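Local atomic coordinates of epoxide hydrolase (Aspergillus niger, PDB entry 3G02), a protein that probably hydrolyses epoxides to vicinal diols with an alpha/beta-hydrolase fold, here in a variant evolved in the laboratory for enantioselectivity. Residues R76-E79 with A80-S84; Q176-D180 with L181-S185; M242-F245 with M246-Y250. The protein carries 9 engineered substitutions. All coordinates share one frame; numbering follows the deposited sequence. Where two conformers were deposited one is given.

Interaction 1. Residues R76-E79 with A80-S84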
loop_
_atom_site.group_PDB
_atom_site.type_symbol
_atom_site.label_atom_id
_atom_site.label_comp_id
_atom_site.label_asym_id
_atom_site.label_seq_id
_atom_site.Cartn_x
_atom_site.Cartn_y
_atom_site.Cartn_z
ATOM N N ARG A 76 -20.228 -23.114 0.943
ATOM C CA ARG A 76 -20.757 -24.227 0.140
ATOM C C ARG A 76 -21.763 -23.861 -0.967
ATOM O O ARG A 76 -21.617 -24.347 -2.090
ATOM C CB ARG A 76 -21.298 -25.357 1.031
ATOM C CG ARG A 76 -20.249 -26.044 1.899
ATOM C CD ARG A 76 -19.173 -26.748 1.078
ATOM N NE ARG A 76 -18.183 -27.380 1.946
ATOM C CZ ARG A 76 -16.908 -27.583 1.622
ATOM N NH1 ARG A 76 -16.437 -27.190 0.446
ATOM N NH2 ARG A 76 -16.093 -28.166 2.491
ATOM N N PRO A 77 -22.781 -23.020 -0.670
ATOM C CA PRO A 77 -23.666 -22.577 -1.759
ATOM C C PRO A 77 -22.944 -21.839 -2.892
ATOM O O PRO A 77 -23.278 -22.029 -4.066
ATOM C CB PRO A 77 -24.647 -21.636 -1.050
ATOM C CG PRO A 77 -24.662 -22.112 0.361
ATOM C CD PRO A 77 -23.226 -22.480 0.627
ATOM N N PHE A 78 -21.964 -21.007 -2.545
ATOM C CA PHE A 78 -21.152 -20.333 -3.553
ATOM C C PHE A 78 -20.336 -21.336 -4.364
ATOM O O PHE A 78 -20.281 -21.249 -5.591
ATOM C CB PHE A 78 -20.243 -19.291 -2.895
ATOM C CG PHE A 78 -19.296 -18.608 -3.848
ATOM C CD1 PHE A 78 -19.766 -17.892 -4.947
ATOM C CD2 PHE A 78 -17.926 -18.666 -3.625
ATOM C CE1 PHE A 78 -18.877 -17.255 -5.817
ATOM C CE2 PHE A 78 -17.032 -18.034 -4.486
ATOM C CZ PHE A 78 -17.508 -17.328 -5.583
ATOM N N GLU A 79 -19.717 -22.289 -3.670
ATOM C CA GLU A 79 -18.967 -23.359 -4.319
ATOM C C GLU A 79 -19.856 -24.143 -5.286
ATOM O O GLU A 79 -19.434 -24.468 -6.396
ATOM C CB GLU A 79 -18.373 -24.290 -3.267
ATOM C CG GLU A 79 -17.452 -25.359 -3.803
ATOM C CD GLU A 79 -16.856 -26.184 -2.688
ATOM O OE1 GLU A 79 -17.606 -26.967 -2.063
ATOM O OE2 GLU A 79 -15.646 -26.037 -2.422
ATOM N N ALA A 80 -21.090 -24.423 -4.871
ATOM C CA ALA A 80 -22.049 -25.106 -5.740
ATOM C C ALA A 80 -22.349 -24.291 -6.997
ATOM O O ALA A 80 -22.472 -24.850 -8.093
ATOM C CB ALA A 80 -23.327 -25.422 -4.985
ATOM N N ARG A 81 -22.449 -22.972 -6.838
ATOM C CA ARG A 81 -22.632 -22.075 -7.978
ATOM C C ARG A 81 -21.419 -22.112 -8.912
ATOM O O ARG A 81 -21.572 -22.149 -10.132
ATOM C CB ARG A 81 -22.915 -20.644 -7.512
ATOM C CG ARG A 81 -23.273 -19.684 -8.639
ATOM C CD ARG A 81 -23.919 -18.411 -8.110
ATOM N NE ARG A 81 -22.958 -17.506 -7.481
ATOM C CZ ARG A 81 -22.212 -16.616 -8.136
ATOM N NH1 ARG A 81 -22.295 -16.505 -9.457
ATOM N NH2 ARG A 81 -21.375 -15.835 -7.467
ATOM N N LEU A 82 -20.218 -22.110 -8.339
ATOM C CA LEU A 82 -18.997 -22.258 -9.137
ATOM C C LEU A 82 -19.063 -23.517 -10.001
ATOM O O LEU A 82 -18.766 -23.485 -11.198
ATOM C CB LEU A 82 -17.755 -22.293 -8.238
ATOM C CG LEU A 82 -17.416 -21.033 -7.431
ATOM C CD1 LEU A 82 -16.091 -21.209 -6.715
ATOM C CD2 LEU A 82 -17.363 -19.826 -8.334
ATOM N N ASN A 83 -19.491 -24.614 -9.379
ATOM C CA ASN A 83 -19.538 -25.920 -10.027
ATOM C C ASN A 83 -20.749 -26.134 -10.938
ATOM O O ASN A 83 -20.897 -27.206 -11.533
ATOM C CB ASN A 83 -19.447 -27.019 -8.966
ATOM C CG ASN A 83 -18.085 -27.067 -8.293
ATOM O OD1 ASN A 83 -17.065 -26.744 -8.908
ATOM N ND2 ASN A 83 -18.063 -27.472 -7.029
ATOM N N SER A 84 -21.590 -25.107 -11.063
ATOM C CA SER A 84 -22.772 -25.170 -11.926
ATOM C C SER A 84 -22.454 -24.987 -13.411
ATOM O O SER A 84 -23.302 -25.257 -14.261
ATOM C CB SER A 84 -23.839 -24.161 -11.476
ATOM O OG SER A 84 -23.430 -22.824 -11.702
#
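Phe78 meets two residues of the following turn, Leu82 over a face of its ring and Arg81 at the rim, in a compact example of how side chains three and four positions apart cooperate along a helix. CG anti to the backbone N (chi1 176°) sets the Phe78 ring beside its own carbonyl, within reach of Arg81 and Leu82. The branch of Leu82 lies above the aromatic plane: CG stands 4.2 Å from the centroid of the Phe78 ring, close to the normal, a CH-pi contact. Leu82 CD2 adds an apolar touch on Phe78 CZ at 3.7 Å.

Arg81 starts out like Phe78 but folds over at chi3 (75°), which brings its terminal group round to the ring. NH2 of Arg81 comes within 3.3 Å of Phe78 CE1, near the ring plane, while the guanidinium is turned 49° from that plane; this is an edge approach and not a cation-pi stack. The same NH2 has a long, weak ion pair with Glu297.

The polar side belongs to Arg76 and Glu79. Arg76 NH1 reaches Glu79 OE1 at 2.8 Å on the syn side, somewhat out of the carboxylate plane, forming a salt bridge. Glu79 OE2 is held by Trp75 NE1 and the backbone N of Ile24, while Arg76 NH2 forms a second salt bridge, with Asp26 OD1. Asn83 lies alongside Glu79, its OD1 accepting from Val22 N.

Four i to i+4 backbone bonds link the two segments, the last from Asn83 N to Glu79 O (3.0 Å). Beyond them Ser84 N donates to Arg81 O. The chemistry is thus divided: the apolar side of helix 75-82 rests on Val123, whereas the carboxylate of Glu79, buried but gripped at both oxygens, ties the helix to the N-terminal segment around Ile24.

Interaction 2. Residues Q176-D180 with L181-S185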
loop_
_atom_site.group_PDB
_atom_site.type_symbol
_atom_site.label_atom_id
_atom_site.label_comp_id
_atom_site.label_asym_id
_atom_site.label_seq_id
_atom_site.Cartn_x
_atom_site.Cartn_y
_atom_site.Cartn_z
ATOM N N GLN A 176 -2.179 -19.759 -26.349
ATOM C CA GLN A 176 -1.938 -21.203 -26.360
ATOM C C GLN A 176 -3.179 -21.987 -25.930
ATOM O O GLN A 176 -3.497 -23.028 -26.510
ATOM C CB GLN A 176 -0.734 -21.573 -25.482
ATOM C CG GLN A 176 -0.218 -22.999 -25.698
ATOM C CD GLN A 176 0.107 -23.299 -27.157
ATOM O OE1 GLN A 176 0.904 -22.602 -27.787
ATOM N NE2 GLN A 176 -0.518 -24.340 -27.701
ATOM N N LEU A 177 -3.883 -21.484 -24.919
ATOM C CA LEU A 177 -5.115 -22.112 -24.466
ATOM C C LEU A 177 -6.130 -22.184 -25.601
ATOM O O LEU A 177 -6.714 -23.240 -25.843
ATOM C CB LEU A 177 -5.705 -21.352 -23.271
ATOM C CG LEU A 177 -7.096 -21.792 -22.799
ATOM C CD1 LEU A 177 -7.093 -23.219 -22.265
ATOM C CD2 LEU A 177 -7.625 -20.824 -21.748
ATOM N N MET A 178 -6.326 -21.061 -26.290
ATOM C CA MET A 178 -7.288 -21.001 -27.391
ATOM C C MET A 178 -6.891 -21.936 -28.534
ATOM O O MET A 178 -7.747 -22.602 -29.115
ATOM C CB MET A 178 -7.481 -19.563 -27.879
ATOM C CG MET A 178 -8.133 -18.635 -26.844
ATOM S SD MET A 178 -9.720 -19.248 -26.247
ATOM C CE MET A 178 -10.847 -18.521 -27.435
ATOM N N LYS A 179 -5.595 -22.005 -28.830
ATOM C CA LYS A 179 -5.098 -22.940 -29.844
ATOM C C LYS A 179 -5.326 -24.395 -29.430
ATOM O O LYS A 179 -5.781 -25.220 -30.235
ATOM C CB LYS A 179 -3.621 -22.680 -30.143
ATOM C CG LYS A 179 -3.392 -21.443 -30.981
ATOM C CD LYS A 179 -1.922 -21.078 -31.082
ATOM C CE LYS A 179 -1.722 -19.937 -32.067
ATOM N NZ LYS A 179 -0.369 -19.315 -31.955
ATOM N N ASP A 180 -5.023 -24.701 -28.170
ATOM C CA ASP A 180 -5.237 -26.034 -27.606
ATOM C C ASP A 180 -6.692 -26.486 -27.684
ATOM O O ASP A 180 -6.971 -27.673 -27.873
ATOM C CB ASP A 180 -4.770 -26.081 -26.150
ATOM C CG ASP A 180 -3.259 -26.103 -26.016
ATOM O OD1 ASP A 180 -2.553 -26.098 -27.047
ATOM O OD2 ASP A 180 -2.780 -26.109 -24.865
ATOM N N LEU A 181 -7.612 -25.534 -27.530
ATOM C CA LEU A 181 -9.043 -25.825 -27.573
ATOM C C LEU A 181 -9.575 -25.893 -29.003
ATOM O O LEU A 181 -10.766 -26.144 -29.211
ATOM C CB LEU A 181 -9.830 -24.799 -26.748
ATOM C CG LEU A 181 -9.655 -24.876 -25.230
ATOM C CD1 LEU A 181 -10.297 -23.666 -24.564
ATOM C CD2 LEU A 181 -10.229 -26.169 -24.669
ATOM N N GLY A 182 -8.688 -25.663 -29.971
ATOM C CA GLY A 182 -8.999 -25.822 -31.396
ATOM C C GLY A 182 -9.267 -24.543 -32.161
ATOM O O GLY A 182 -9.843 -24.575 -33.255
ATOM N N PHE A 183 -8.844 -23.409 -31.607
ATOM C CA PHE A 183 -9.192 -22.117 -32.191
ATOM C C PHE A 183 -8.031 -21.397 -32.886
ATOM O O PHE A 183 -8.044 -20.175 -33.029
ATOM C CB PHE A 183 -9.854 -21.214 -31.141
ATOM C CG PHE A 183 -10.957 -21.883 -30.363
ATOM C CD1 PHE A 183 -11.944 -22.636 -31.009
ATOM C CD2 PHE A 183 -11.026 -21.738 -28.981
ATOM C CE1 PHE A 183 -12.968 -23.242 -30.283
ATOM C CE2 PHE A 183 -12.045 -22.340 -28.245
ATOM C CZ PHE A 183 -13.019 -23.092 -28.894
ATOM N N GLY A 184 -7.045 -22.171 -33.341
ATOM C CA GLY A 184 -5.910 -21.635 -34.093
ATOM C C GLY A 184 -6.293 -20.854 -35.342
ATOM O O GLY A 184 -5.576 -19.940 -35.748
ATOM N N SER A 185 -7.428 -21.211 -35.942
ATOM C CA SER A 185 -7.937 -20.532 -37.136
ATOM C C SER A 185 -8.522 -19.149 -36.845
ATOM O O SER A 185 -8.736 -18.359 -37.765
ATOM C CB SER A 185 -8.975 -21.399 -37.852
ATOM O OG SER A 185 -10.099 -21.650 -37.026
HETATM O O HOH W 1 -6.115 -24.856 -32.994
#
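Leu177 and Leu181, one turn apart, lie side by side with their CD1 methyls 4.0 Å from each other, the first of two apolar pairs at the end of helix 167-180. In the second, Met178 bends at both chi2 and chi3 and carries its methyl CE to 3.6 Å from Phe183 CD2. Its sulfur sits at the ring edge, SD 5.2 Å from the Phe183 centroid, a Met-aromatic contact.

The backbone bonds follow the textbook Schellman motif. Phe183 N donates to Met178 O at 2.8 Å, and Gly182 N to Lys179 O at 3.0 Å, the latter from well above the carbonyl plane. Gly182 makes the reversal with a positive phi (102°), readily reached by glycine, which has no CB to meet the preceding carbonyl oxygen. A water continues the cap, donating to Lys179 O and accepting from Gly184 N.

Among side-chain polar groups, Gln176 NE2 donates to Asp180 OD1 at 2.8 Å, arriving from above the carboxylate plane, and Lys179 forms a salt bridge with Asp175.

The apolar residues face the central sheet: Leu177 packs on strands 87-92 and 143-148, Leu181 on Val146, and Met178 on Pro111 and Ala113 of strand 110-115. Phe183 joins Val146 and Pro111, just before the chain enters strand 187-191.

Interaction 3. Residues M242-F245 with M246-Y250. Engineered in segment 246-250: Tyr250 (natural residue Leu).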
loop_
_atom_site.group_PDB
_atom_site.type_symbol
_atom_site.label_atom_id
_atom_site.label_comp_id
_atom_site.label_asym_id
_atom_site.label_seq_id
_atom_site.Cartn_x
_atom_site.Cartn_y
_atom_site.Cartn_z
ATOM N N MET A 242 -10.677 10.285 -13.910
ATOM C CA MET A 242 -9.496 9.483 -14.246
ATOM C C MET A 242 -8.272 10.007 -13.497
ATOM O O MET A 242 -7.488 9.246 -12.923
ATOM C CB MET A 242 -9.243 9.536 -15.752
ATOM C CG MET A 242 -7.885 9.008 -16.177
ATOM S SD MET A 242 -7.439 9.583 -17.817
ATOM C CE MET A 242 -6.911 11.254 -17.462
ATOM N N GLU A 243 -8.127 11.334 -13.506
ATOM C CA GLU A 243 -7.017 12.027 -12.842
ATOM C C GLU A 243 -7.031 11.833 -11.323
ATOM O O GLU A 243 -5.984 11.562 -10.728
ATOM C CB GLU A 243 -7.019 13.521 -13.188
ATOM C CG GLU A 243 -6.519 13.849 -14.592
ATOM C CD GLU A 243 -6.716 15.313 -14.977
ATOM O OE1 GLU A 243 -7.293 16.086 -14.181
ATOM O OE2 GLU A 243 -6.296 15.690 -16.091
ATOM N N LYS A 244 -8.209 11.975 -10.711
ATOM C CA LYS A 244 -8.389 11.676 -9.285
ATOM C C LYS A 244 -8.017 10.227 -8.976
ATOM O O LYS A 244 -7.351 9.952 -7.968
ATOM C CB LYS A 244 -9.818 11.969 -8.816
ATOM C CG LYS A 244 -10.042 11.614 -7.346
ATOM C CD LYS A 244 -11.392 12.042 -6.835
ATOM C CE LYS A 244 -11.511 11.747 -5.345
ATOM N NZ LYS A 244 -12.827 12.184 -4.811
ATOM N N PHE A 245 -8.433 9.298 -9.834
ATOM C CA PHE A 245 -8.059 7.902 -9.638
ATOM C C PHE A 245 -6.545 7.711 -9.691
ATOM O O PHE A 245 -5.973 6.982 -8.878
ATOM C CB PHE A 245 -8.731 6.978 -10.656
ATOM C CG PHE A 245 -8.301 5.542 -10.528
ATOM C CD1 PHE A 245 -8.849 4.723 -9.541
ATOM C CD2 PHE A 245 -7.322 5.021 -11.365
ATOM C CE1 PHE A 245 -8.438 3.401 -9.407
ATOM C CE2 PHE A 245 -6.905 3.693 -11.240
ATOM C CZ PHE A 245 -7.462 2.889 -10.256
ATOM N N MET A 246 -5.895 8.362 -10.650
ATOM C CA MET A 246 -4.458 8.178 -10.830
ATOM C C MET A 246 -3.610 8.834 -9.728
ATOM O O MET A 246 -2.425 8.523 -9.601
ATOM C CB MET A 246 -4.018 8.645 -12.224
ATOM C CG MET A 246 -4.566 7.801 -13.376
ATOM S SD MET A 246 -4.198 6.034 -13.273
ATOM C CE MET A 246 -2.412 6.042 -13.372
ATOM N N THR A 247 -4.215 9.718 -8.932
ATOM C CA THR A 247 -3.479 10.489 -7.907
ATOM C C THR A 247 -3.926 10.251 -6.466
ATOM O O THR A 247 -3.109 10.343 -5.539
ATOM C CB THR A 247 -3.575 11.995 -8.139
ATOM O OG1 THR A 247 -4.953 12.389 -8.145
ATOM C CG2 THR A 247 -2.901 12.392 -9.450
ATOM N N ASP A 248 -5.216 10.003 -6.273
ATOM C CA ASP A 248 -5.748 9.673 -4.955
ATOM C C ASP A 248 -6.123 8.198 -4.857
ATOM O O ASP A 248 -6.198 7.654 -3.762
ATOM C CB ASP A 248 -6.970 10.539 -4.627
ATOM C CG ASP A 248 -7.540 10.248 -3.244
ATOM O OD1 ASP A 248 -6.876 10.592 -2.243
ATOM O OD2 ASP A 248 -8.643 9.673 -3.165
ATOM N N GLY A 249 -6.354 7.556 -5.998
ATOM C CA GLY A 249 -6.883 6.199 -6.005
ATOM C C GLY A 249 -5.907 5.103 -6.397
ATOM O O GLY A 249 -6.304 3.952 -6.528
ATOM N N TYR A 250 -4.633 5.447 -6.567
ATOM C CA TYR A 250 -3.693 4.553 -7.240
ATOM C C TYR A 250 -2.601 3.979 -6.345
ATOM O O TYR A 250 -1.759 3.210 -6.809
ATOM C CB TYR A 250 -3.051 5.296 -8.423
ATOM C CG TYR A 250 -2.622 4.426 -9.576
ATOM C CD1 TYR A 250 -3.539 3.630 -10.257
ATOM C CD2 TYR A 250 -1.296 4.423 -10.005
ATOM C CE1 TYR A 250 -3.144 2.838 -11.336
ATOM C CE2 TYR A 250 -0.894 3.641 -11.074
ATOM C CZ TYR A 250 -1.821 2.852 -11.734
ATOM O OH TYR A 250 -1.412 2.083 -12.802
#
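Lys244 O accepts from three successive backbone N-H groups where helix 233-248 gives way to loop, a good example of a fraying helix end. Asp248 N binds it at 2.7 Å with a nearly straight N-H (159°), Thr247 N comes at 3.3 Å from high above the carbonyl plane, and Gly249 N adds weak bonds to it and to Phe245 O. Thr247 OG1, held between its backbone N and carbonyl carbon (chi1 58°), turns back to donate to Glu243 O at 2.9 Å.

Beside the backbone bonds, the side chains of Phe245, Met246 and Tyr250 pack together. Met246 curls at every torsion, placing CE 3.5 Å above the centre of the Tyr250 ring and SD at the edge of the Phe245 ring. Phe245 CE2 approaches Tyr250 CD1 at 3.5 Å, near the tyrosine's plane; the ring planes are 71° apart. Tyr250 is engineered, leucine in the natural protein.

Asp248 OD2 forms a salt bridge with Arg259 NH1 of the second subunit, so the turn offers a carboxylate to the neighbouring chain. The Phe245 side chain lies about 7 Å from that of Asp193, and Tyr250's about 6 Å from that of Tyr315, both predicted catalytic residues.

Overall arrangement
The three contacts are all local, each near the C-terminal end of a helix, and they follow one another along the chain in the order 1, 2, 3 on helices 75-82, 167-180 and 233-248. Interactions 1 and 2 have centres 28 Å apart; helix 75-82 leads into strand 87-92, at one edge of the eight-stranded mixed sheet, and helix 167-180 packs on that strand and on strands 143-148 and 110-115. Interaction 3 lies across the chain's centre from both, its centre 36 Å from that of interaction 1 and 38 Å from that of interaction 2. The first two thus belong to the scaffold away from the predicted catalytic residues, whereas the third lies near them and reaches the second subunit.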